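Local coordinates for putative capsular polysaccharide biosynthesis protein (Streptococcus pneumoniae serotype 4, PDB 6EWJ), which is probably a pyridoxal phosphate-dependent sugar aminotransferase that takes part in the biosynthesis of pneumococcal teichoic acid, at residues E82-A87 / E127-I132. Sequence-based numbering, arbitrary orientation.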
# COMPACT_ATOMS: atom_id res chain seq x y z
N GLU A 82 -0.28 24.30 6.04
CA GLU A 82 0.89 23.96 6.86
C GLU A 82 0.55 22.86 7.87
O GLU A 82 -0.59 22.77 8.38
CB GLU A 82 1.42 25.19 7.57
CG GLU A 82 2.05 26.19 6.60
CD GLU A 82 2.45 27.50 7.24
OE1 GLU A 82 2.17 27.72 8.45
OE2 GLU A 82 3.08 28.30 6.51
N VAL A 83 1.50 21.95 8.05
CA VAL A 83 1.37 20.88 9.04
C VAL A 83 2.58 20.89 9.91
O VAL A 83 3.70 20.80 9.42
CB VAL A 83 1.25 19.47 8.42
CG1 VAL A 83 1.09 18.41 9.51
CG2 VAL A 83 0.11 19.43 7.45
N ILE A 84 2.35 20.98 11.21
CA ILE A 84 3.44 21.06 12.14
C ILE A 84 3.87 19.67 12.60
O ILE A 84 3.04 18.84 12.99
CB ILE A 84 3.07 21.95 13.36
CG1 ILE A 84 3.10 23.41 12.92
CG2 ILE A 84 4.02 21.71 14.50
CD1 ILE A 84 2.56 24.41 13.91
N VAL A 85 5.17 19.44 12.61
CA VAL A 85 5.77 18.21 13.08
C VAL A 85 7.00 18.54 13.94
O VAL A 85 7.64 19.56 13.72
CB VAL A 85 6.25 17.30 11.96
CG1 VAL A 85 5.07 16.84 11.15
CG2 VAL A 85 7.27 17.97 11.02
N PRO A 86 7.36 17.64 14.87
CA PRO A 86 8.64 17.85 15.54
C PRO A 86 9.83 17.69 14.63
O PRO A 86 9.77 16.92 13.66
CB PRO A 86 8.65 16.78 16.63
CG PRO A 86 7.23 16.27 16.75
CD PRO A 86 6.65 16.47 15.38
N ALA A 87 10.90 18.43 14.95
CA ALA A 87 12.19 18.30 14.26
C ALA A 87 12.84 16.95 14.59
O ALA A 87 13.60 16.41 13.75
CB ALA A 87 13.09 19.46 14.60
N GLU A 127 -2.08 31.26 9.96
CA GLU A 127 -3.40 31.13 9.33
C GLU A 127 -3.49 29.92 8.39
O GLU A 127 -4.58 29.44 8.12
CB GLU A 127 -3.76 32.41 8.60
CG GLU A 127 -3.78 33.61 9.52
CD GLU A 127 -4.93 34.59 9.35
OE1 GLU A 127 -5.99 34.22 8.77
OE2 GLU A 127 -4.80 35.74 9.84
N LYS A 128 -2.35 29.41 7.94
CA LYS A 128 -2.32 28.20 7.12
C LYS A 128 -2.28 26.84 7.90
O LYS A 128 -2.44 25.78 7.29
CB LYS A 128 -1.12 28.26 6.16
CG LYS A 128 -0.97 29.55 5.34
CD LYS A 128 0.15 29.41 4.32
CE LYS A 128 -0.06 30.30 3.11
NZ LYS A 128 1.20 30.42 2.30
N THR A 129 -2.01 26.88 9.21
CA THR A 129 -1.82 25.65 9.97
C THR A 129 -3.14 24.91 10.05
O THR A 129 -4.15 25.49 10.49
CB THR A 129 -1.29 25.90 11.40
OG1 THR A 129 -0.21 26.83 11.38
CG2 THR A 129 -0.78 24.58 12.01
N LYS A 130 -3.14 23.66 9.58
CA LYS A 130 -4.29 22.76 9.66
C LYS A 130 -4.15 21.62 10.65
O LYS A 130 -5.16 21.15 11.22
CB LYS A 130 -4.61 22.14 8.30
CG LYS A 130 -4.96 23.11 7.19
CD LYS A 130 -6.04 24.11 7.56
CE LYS A 130 -6.47 24.91 6.35
NZ LYS A 130 -7.56 25.82 6.70
N VAL A 131 -2.93 21.12 10.85
CA VAL A 131 -2.70 19.89 11.60
C VAL A 131 -1.42 20.00 12.39
O VAL A 131 -0.44 20.61 11.93
CB VAL A 131 -2.61 18.66 10.66
CG1 VAL A 131 -2.12 17.43 11.40
CG2 VAL A 131 -3.95 18.36 10.03
N ILE A 132 -1.43 19.41 13.57
CA ILE A 132 -0.24 19.20 14.36
C ILE A 132 -0.09 17.69 14.50
O ILE A 132 -1.07 16.99 14.85
CB ILE A 132 -0.33 19.84 15.76
CG1 ILE A 132 -0.47 21.35 15.62
CG2 ILE A 132 0.93 19.52 16.58
CD1 ILE A 132 -0.93 22.07 16.87
O HOH W 1 2.34 26.30 10.79
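E82 and I84 pair with K128–V131 as parallel strands, through E82 N to K128 O (2.9 Å), K130 N to E82 O (3.0 Å) and I84 N to V131 O (2.9 Å). The register slips by one residue between the E82–T129 and V83–V131 pairs, a beta bulge that illustrates how a sheet absorbs an extra residue. K130, the inserted residue, lies near the right-handed helical region (phi -108°, psi -32°), and V131 N, just beyond it, is buried without a partner. E82 N sits well above the carbonyl plane of K128, although its N-H points almost straight at the oxygen.

These are neighbouring strands of the mainly parallel sheet in the large domain of fold-type I aminotransferases, to whose DegT/DnrJ/EryC1 branch the protein belongs, with 82-86 flanked on its other side by strand 103-107; helix 118-124 belongs to the connection between the pair and covers I84.

On that helix's face, the CD1 tip of I84 meets T129 CG2 at 3.8 Å, the two side chains crossing at a slant. T129 holds OG1 anti to the carbonyl carbon (chi1 -46°), where it donates to a water that donates to E82 OE1. T126 grips the same two groups, through its backbone N to T129 OG1 and its hydroxyl to E82 OE1. The extended E82 side chain lays CG and CD against K128 CB, while K128 NZ stays 5.1 Å from E82 OE2, too far for a salt bridge. On the opposite face, V83 and V131 lie side by side, CG1 to CG1 at 3.9 Å, with I97 of helix 92-99 against V83.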